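Local coordinates for protein diacylglycerol O-acyltransferase (Marinobacter hydrocarbonoclasticus, PDB 6CHJ) that probably catalyses acyl transfer from acyl-CoA to diacylglycerol or fatty alcohols, yielding triacylglycerols and wax esters in bacterial lipid metabolism, at residues F57-L61 with W70-E74; H362-G366 with M405-A409. All coordinates share one frame. Numbering follows the deposited sequence.

Contact 1: F57-L61 with W70-E74; sequences FNQRL and WVEDE
The W70 indole (chi1 m, chi2 128°) lies with its edge along the backbone of strand 59-64, bringing CZ3 to 3.8 Å from L61 CB and CE3 to 3.7 Å from L61 N. The two strands, 59-64 and 67-72, form a two-stranded antiparallel beta hairpin in the catalytic domain. Their short segments 59-61 and 70-72 run antiparallel but cross with a marked twist, 134° between N-to-C directions, with axes approaching to 4.4 Å. Q59 pairs with E72 (CA-CA 5.0 Å) and L61 with W70 (CA-CA 4.9 Å) as non-hydrogen-bonded pairs; between them R60 and V71 (CA-CA 5.3 Å) make the hydrogen-bonded pair. Its bonds, R60 N to V71 O and V71 N to R60 O, are both 2.9 Å. CA-H...O contacts reinforce the ladder, Q59 CA to V71 O at 3.4 Å and W70 CA to R60 O at 3.3 Å. N58, just before the strand, is not extended (phi/psi -110/10), yet its O still accepts D73 N at 2.8 Å. Q59, L61, W70 and E72 share one face. There W70 also touches L4 and L138, the latter within the HHxxxDG signature of this acyltransferase family, while Q59, folded back (chi1 and chi2 both m), gives NE2 to N58 OD1 at 3.2 Å and sets OE1 3.4 Å from W70 CB. R60 and V71 project from the other face, where R60 CG packs 3.6 Å from V71 CG2. R60 also forms a weak, long ion pair with E111. With chi1 p and chi2 t, the R60 side chain runs past D73, giving a long salt bridge from R60 NE to D73 OD1, 3.8 Å.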
ATOM      1  N   PHE B  57      -8.770 -18.085  -4.818  1.00 64.29           N
ATOM      2  CA  PHE B  57      -8.935 -16.839  -4.083  1.00 63.22           C
ATOM      3  C   PHE B  57      -9.309 -17.039  -2.614  1.00 72.06           C
ATOM      4  O   PHE B  57      -9.420 -16.047  -1.881  1.00 67.41           O
ATOM      5  CB  PHE B  57      -9.989 -15.982  -4.762  1.00 64.94           C
ATOM      6  CG  PHE B  57      -9.664 -15.642  -6.172  1.00 71.24           C
ATOM      7  CD1 PHE B  57      -9.037 -14.445  -6.481  1.00 68.38           C
ATOM      8  CD2 PHE B  57      -9.985 -16.517  -7.201  1.00 72.29           C
ATOM      9  CE1 PHE B  57      -8.731 -14.130  -7.790  1.00 67.47           C
ATOM     10  CE2 PHE B  57      -9.683 -16.207  -8.506  1.00 72.46           C
ATOM     11  CZ  PHE B  57      -9.062 -15.009  -8.803  1.00 72.01           C
ATOM     12  N   ASN B  58      -9.523 -18.274  -2.164  1.00 70.64           N
ATOM     13  CA  ASN B  58      -9.818 -18.534  -0.762  1.00 70.85           C
ATOM     14  C   ASN B  58      -8.664 -19.237  -0.081  1.00 74.42           C
ATOM     15  O   ASN B  58      -8.810 -19.710   1.050  1.00 75.34           O
ATOM     16  CB  ASN B  58     -11.108 -19.347  -0.607  1.00 70.68           C
ATOM     17  CG  ASN B  58     -10.983 -20.775  -1.120  1.00 73.24           C
ATOM     18  OD1 ASN B  58     -10.142 -21.091  -1.965  1.00 72.81           O
ATOM     19  ND2 ASN B  58     -11.824 -21.649  -0.595  1.00 74.39           N
ATOM     20  N   GLN B  59      -7.526 -19.327  -0.759  1.00 73.78           N
ATOM     21  CA  GLN B  59      -6.320 -19.920  -0.211  1.00 72.25           C
ATOM     22  C   GLN B  59      -5.539 -18.862   0.554  1.00 67.11           C
ATOM     23  O   GLN B  59      -5.496 -17.700   0.157  1.00 63.27           O
ATOM     24  CB  GLN B  59      -5.467 -20.493  -1.348  1.00 74.91           C
ATOM     25  CG  GLN B  59      -6.186 -21.545  -2.177  1.00 72.91           C
ATOM     26  CD  GLN B  59      -6.533 -22.774  -1.346  1.00 81.34           C
ATOM     27  OE1 GLN B  59      -5.676 -23.326  -0.647  1.00 82.37           O
ATOM     28  NE2 GLN B  59      -7.796 -23.195  -1.403  1.00 77.12           N
ATOM     29  N   ARG B  60      -4.908 -19.261   1.646  1.00 70.41           N
ATOM     30  CA  ARG B  60      -4.086 -18.307   2.361  1.00 69.70           C
ATOM     31  C   ARG B  60      -2.832 -19.009   2.839  1.00 71.72           C
ATOM     32  O   ARG B  60      -2.811 -20.230   3.003  1.00 76.69           O
ATOM     33  CB  ARG B  60      -4.849 -17.651   3.522  1.00 68.10           C
ATOM     34  CG  ARG B  60      -4.780 -18.364   4.832  1.00 70.75           C
ATOM     35  CD  ARG B  60      -5.407 -17.507   5.922  1.00 72.24           C
ATOM     36  NE  ARG B  60      -4.937 -17.885   7.253  1.00 83.92           N
ATOM     37  CZ  ARG B  60      -3.728 -17.605   7.740  1.00 81.58           C
ATOM     38  NH1 ARG B  60      -2.837 -16.932   7.008  1.00 73.63           N
ATOM     39  NH2 ARG B  60      -3.406 -18.006   8.965  1.00 83.47           N
ATOM     40  N   LEU B  61      -1.776 -18.226   3.029  1.00 68.32           N
ATOM     41  CA  LEU B  61      -0.481 -18.787   3.373  1.00 70.42           C
ATOM     42  C   LEU B  61      -0.443 -19.184   4.839  1.00 74.67           C
ATOM     43  O   LEU B  61      -0.896 -18.442   5.716  1.00 76.93           O
ATOM     44  CB  LEU B  61       0.643 -17.797   3.059  1.00 68.89           C
ATOM     45  CG  LEU B  61       2.071 -18.344   3.214  1.00 72.43           C
ATOM     46  CD1 LEU B  61       2.316 -19.562   2.318  1.00 68.14           C
ATOM     47  CD2 LEU B  61       3.136 -17.264   2.982  1.00 66.48           C
ATOM     48  N   TRP B  70      -0.597 -23.701   1.551  1.00 76.78           N
ATOM     49  CA  TRP B  70      -1.876 -23.028   1.433  1.00 74.36           C
ATOM     50  C   TRP B  70      -2.890 -23.684   2.362  1.00 74.60           C
ATOM     51  O   TRP B  70      -2.781 -24.868   2.689  1.00 79.85           O
ATOM     52  CB  TRP B  70      -2.395 -23.090  -0.001  1.00 75.34           C
ATOM     53  CG  TRP B  70      -1.546 -22.422  -1.038  1.00 75.17           C
ATOM     54  CD1 TRP B  70      -1.101 -22.976  -2.204  1.00 80.76           C
ATOM     55  CD2 TRP B  70      -1.068 -21.069  -1.031  1.00 77.05           C
ATOM     56  NE1 TRP B  70      -0.375 -22.057  -2.921  1.00 78.06           N
ATOM     57  CE2 TRP B  70      -0.339 -20.878  -2.225  1.00 77.47           C
ATOM     58  CE3 TRP B  70      -1.177 -20.003  -0.133  1.00 73.87           C
ATOM     59  CZ2 TRP B  70       0.278 -19.668  -2.538  1.00 68.95           C
ATOM     60  CZ3 TRP B  70      -0.563 -18.807  -0.444  1.00 71.95           C
ATOM     61  CH2 TRP B  70       0.160 -18.649  -1.637  1.00 69.68           C
ATOM     62  N   VAL B  71      -3.888 -22.906   2.777  1.00 76.38           N
ATOM     63  CA  VAL B  71      -4.971 -23.397   3.624  1.00 76.78           C
ATOM     64  C   VAL B  71      -6.255 -22.669   3.256  1.00 75.70           C
ATOM     65  O   VAL B  71      -6.243 -21.503   2.849  1.00 75.67           O
ATOM     66  CB  VAL B  71      -4.691 -23.228   5.140  1.00 74.79           C
ATOM     67  CG1 VAL B  71      -3.672 -24.244   5.623  1.00 73.00           C
ATOM     68  CG2 VAL B  71      -4.229 -21.825   5.443  1.00 75.47           C
ATOM     69  N   GLU B  72      -7.370 -23.367   3.427  1.00 71.15           N
ATOM     70  CA  GLU B  72      -8.671 -22.810   3.094  1.00 78.56           C
ATOM     71  C   GLU B  72      -9.051 -21.739   4.112  1.00 79.77           C
ATOM     72  O   GLU B  72      -9.219 -22.031   5.298  1.00 80.80           O
ATOM     73  CB  GLU B  72      -9.703 -23.934   3.058  1.00 82.52           C
ATOM     74  CG  GLU B  72     -10.956 -23.620   2.264  1.00 83.18           C
ATOM     75  CD  GLU B  72     -12.223 -23.879   3.053  1.00 84.88           C
ATOM     76  OE1 GLU B  72     -12.114 -24.241   4.244  1.00 95.28           O
ATOM     77  OE2 GLU B  72     -13.326 -23.730   2.486  1.00 83.62           O
ATOM     78  N   ASP B  73      -9.184 -20.497   3.660  1.00 77.91           N
ATOM     79  CA  ASP B  73      -9.405 -19.396   4.587  1.00 80.02           C
ATOM     80  C   ASP B  73     -10.830 -19.450   5.118  1.00 86.51           C
ATOM     81  O   ASP B  73     -11.790 -19.228   4.375  1.00 89.69           O
ATOM     82  CB  ASP B  73      -9.122 -18.057   3.919  1.00 78.96           C
ATOM     83  CG  ASP B  73      -8.965 -16.934   4.929  1.00 81.45           C
ATOM     84  OD1 ASP B  73      -8.455 -17.211   6.035  1.00 87.84           O
ATOM     85  OD2 ASP B  73      -9.352 -15.786   4.629  1.00 77.72           O
ATOM     86  N   GLU B  74     -10.968 -19.734   6.413  1.00 87.64           N
ATOM     87  CA  GLU B  74     -12.290 -19.880   7.005  1.00 88.40           C
ATOM     88  C   GLU B  74     -13.025 -18.544   7.054  1.00 94.82           C
ATOM     89  O   GLU B  74     -14.218 -18.472   6.725  1.00 97.30           O
ATOM     90  CB  GLU B  74     -12.162 -20.484   8.403  1.00 91.50           C
ATOM     91  CG  GLU B  74     -11.475 -21.853   8.436  1.00 92.00           C
ATOM     92  CD  GLU B  74     -12.453 -23.009   8.582  1.00 97.05           C
ATOM     93  OE1 GLU B  74     -12.261 -23.840   9.503  1.00 91.54           O
ATOM     94  OE2 GLU B  74     -13.418 -23.077   7.783  1.00 98.80           O
TER

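Contact 2: H362-G366 with M405-A409; sequences HLLTG and MDRLA
R407 sends its side chain from a tight turn to the C-terminal end of helix 345-365, with chi1 m, chi2 t, chi3 m and chi4 -93°. Its NH1 donates to L363 O at 2.5 Å, nearly straight at 170°, and its NE adds a weak bond to the same L363 O at 3.2 Å. R407 CD crosses the face of the H362 ring, 3.9 Å from the centroid, a CH-pi contact with H362 in chi1 t. The loop that carries R407, between strands 393-401 and 410-417 of the C-terminal domain, is a type II beta turn from M405 to L408, with D406 at -45/125 and R407 at 69/10, closed by L408 N to M405 O (2.8 Å). L363 and R407 are nearest, CA to CA 6.1 Å. G366, the first residue past the helix, has positive phi (66/18), its N still bonded to H362 O at 2.6 Å; a CB there would clash with R407 NH2. L363 CB points away overall, but with chi1 m and chi2 t the branched end swings back: its CD2 meets L408 CD1 at 3.8 Å. M405 (m, t, p) brings CE 3.9 Å from L363 CB. D406 OD1 accepts I235 N.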
ATOM      1  N   HIS B 362      23.521 -12.175 -10.451  1.00 47.80           N
ATOM      2  CA  HIS B 362      23.693 -10.726 -10.434  1.00 54.22           C
ATOM      3  C   HIS B 362      22.441 -10.019  -9.904  1.00 53.63           C
ATOM      4  O   HIS B 362      22.562  -9.077  -9.116  1.00 48.87           O
ATOM      5  CB  HIS B 362      24.042 -10.180 -11.808  1.00 46.88           C
ATOM      6  CG  HIS B 362      24.242  -8.696 -11.804  1.00 52.75           C
ATOM      7  ND1 HIS B 362      25.039  -8.064 -10.870  1.00 53.14           N
ATOM      8  CD2 HIS B 362      23.723  -7.716 -12.584  1.00 51.08           C
ATOM      9  CE1 HIS B 362      25.018  -6.761 -11.087  1.00 56.01           C
ATOM     10  NE2 HIS B 362      24.227  -6.524 -12.123  1.00 57.13           N
ATOM     11  N   LEU B 363      21.246 -10.433 -10.365  1.00 49.03           N
ATOM     12  CA  LEU B 363      19.986  -9.883  -9.846  1.00 58.32           C
ATOM     13  C   LEU B 363      19.926  -9.965  -8.324  1.00 56.88           C
ATOM     14  O   LEU B 363      19.651  -8.964  -7.649  1.00 50.44           O
ATOM     15  CB  LEU B 363      18.791 -10.619 -10.457  1.00 49.44           C
ATOM     16  CG  LEU B 363      18.698 -10.263 -11.939  1.00 56.23           C
ATOM     17  CD1 LEU B 363      17.785 -11.196 -12.699  1.00 52.25           C
ATOM     18  CD2 LEU B 363      18.248  -8.815 -12.077  1.00 54.68           C
ATOM     19  N   LEU B 364      20.239 -11.149  -7.775  1.00 54.07           N
ATOM     20  CA  LEU B 364      20.133 -11.381  -6.340  1.00 59.67           C
ATOM     21  C   LEU B 364      21.150 -10.569  -5.548  1.00 58.10           C
ATOM     22  O   LEU B 364      20.880 -10.172  -4.405  1.00 60.01           O
ATOM     23  CB  LEU B 364      20.315 -12.872  -6.043  1.00 60.10           C
ATOM     24  CG  LEU B 364      19.079 -13.755  -6.239  1.00 69.14           C
ATOM     25  CD1 LEU B 364      19.468 -15.230  -6.241  1.00 60.58           C
ATOM     26  CD2 LEU B 364      18.017 -13.467  -5.161  1.00 61.72           C
ATOM     27  N   THR B 365      22.333 -10.337  -6.112  1.00 51.88           N
ATOM     28  CA  THR B 365      23.416  -9.804  -5.294  1.00 54.35           C
ATOM     29  C   THR B 365      23.941  -8.450  -5.732  1.00 57.43           C
ATOM     30  O   THR B 365      24.452  -7.711  -4.880  1.00 57.95           O
ATOM     31  CB  THR B 365      24.595 -10.789  -5.231  1.00 58.38           C
ATOM     32  OG1 THR B 365      25.337 -10.749  -6.462  1.00 52.62           O
ATOM     33  CG2 THR B 365      24.108 -12.222  -4.919  1.00 57.37           C
ATOM     34  N   GLY B 366      23.815  -8.088  -7.014  1.00 54.78           N
ATOM     35  CA  GLY B 366      24.444  -6.872  -7.492  1.00 51.00           C
ATOM     36  C   GLY B 366      25.960  -6.915  -7.475  1.00 63.04           C
ATOM     37  O   GLY B 366      26.596  -5.860  -7.551  1.00 68.43           O
ATOM     38  N   MET B 405      12.187  -5.329 -10.294  1.00 44.59           N
ATOM     39  CA  MET B 405      13.159  -5.872  -9.358  1.00 45.98           C
ATOM     40  C   MET B 405      14.341  -4.916  -9.272  1.00 50.16           C
ATOM     41  O   MET B 405      14.589  -4.131 -10.197  1.00 42.84           O
ATOM     42  CB  MET B 405      13.702  -7.231  -9.826  1.00 49.73           C
ATOM     43  CG  MET B 405      12.883  -8.412  -9.436  1.00 57.58           C
ATOM     44  SD  MET B 405      13.793  -9.885  -9.890  1.00 68.80           S
ATOM     45  CE  MET B 405      15.327  -9.602  -8.962  1.00 56.32           C
ATOM     46  N   ASP B 406      15.087  -5.012  -8.157  1.00 49.16           N
ATOM     47  CA  ASP B 406      16.456  -4.508  -8.111  1.00 48.20           C
ATOM     48  C   ASP B 406      17.197  -4.938  -9.373  1.00 49.86           C
ATOM     49  O   ASP B 406      17.242  -6.128  -9.694  1.00 46.34           O
ATOM     50  CB  ASP B 406      17.196  -5.066  -6.885  1.00 54.57           C
ATOM     51  CG  ASP B 406      17.016  -4.229  -5.616  1.00 52.68           C
ATOM     52  OD1 ASP B 406      16.496  -3.094  -5.661  1.00 58.23           O
ATOM     53  OD2 ASP B 406      17.421  -4.726  -4.551  1.00 51.78           O
ATOM     54  N   ARG B 407      17.765  -3.964 -10.087  1.00 48.05           N
ATOM     55  CA  ARG B 407      18.522  -4.126 -11.334  1.00 51.67           C
ATOM     56  C   ARG B 407      17.657  -4.544 -12.526  1.00 48.17           C
ATOM     57  O   ARG B 407      18.205  -4.871 -13.593  1.00 51.10           O
ATOM     58  CB  ARG B 407      19.720  -5.087 -11.169  1.00 52.59           C
ATOM     59  CG  ARG B 407      20.897  -4.443 -10.391  1.00 51.20           C
ATOM     60  CD  ARG B 407      21.828  -5.457  -9.679  1.00 55.39           C
ATOM     61  NE  ARG B 407      21.194  -6.305  -8.653  1.00 56.12           N
ATOM     62  CZ  ARG B 407      21.136  -6.028  -7.348  1.00 52.66           C
ATOM     63  NH1 ARG B 407      20.575  -6.889  -6.518  1.00 48.12           N
ATOM     64  NH2 ARG B 407      21.639  -4.900  -6.872  1.00 57.99           N
ATOM     65  N   LEU B 408      16.307  -4.522 -12.389  1.00 44.98           N
ATOM     66  CA  LEU B 408      15.361  -4.505 -13.520  1.00 45.51           C
ATOM     67  C   LEU B 408      14.286  -3.451 -13.205  1.00 46.78           C
ATOM     68  O   LEU B 408      13.134  -3.762 -12.908  1.00 41.00           O
ATOM     69  CB  LEU B 408      14.726  -5.879 -13.780  1.00 40.58           C
ATOM     70  CG  LEU B 408      15.666  -6.972 -14.279  1.00 49.78           C
ATOM     71  CD1 LEU B 408      15.051  -8.378 -14.132  1.00 47.19           C
ATOM     72  CD2 LEU B 408      16.068  -6.684 -15.733  1.00 48.83           C
ATOM     73  N   ALA B 409      14.658  -2.169 -13.304  1.00 45.89           N
ATOM     74  CA  ALA B 409      13.727  -1.102 -12.946  1.00 46.41           C
ATOM     75  C   ALA B 409      12.474  -1.111 -13.818  1.00 49.72           C
ATOM     76  O   ALA B 409      11.403  -0.703 -13.350  1.00 45.46           O
ATOM     77  CB  ALA B 409      14.418   0.256 -13.028  1.00 43.05           C
TER

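How the contacts relate
From the N terminus the chain first reaches contact 1, which closes a short local loop: eight residues separate 57-61 from 70-74, and it joins the two strands of a hairpin in the catalytic domain. Contact 2 comes much later, in the C-terminal domain, and closes a longer excursion of 38 residues, through strand 376-380 of one six-stranded sheet and strands 389-390 and 393-401 of the other. It ties the C-terminal end of helix 345-365 to the loop leading from strand 393-401 back to strand 410-417 of the first sheet. The closures follow in series, neither nested nor crossed. The centres of contact 1 and contact 2 lie 31 Å apart, their nearest atoms about 17 Å.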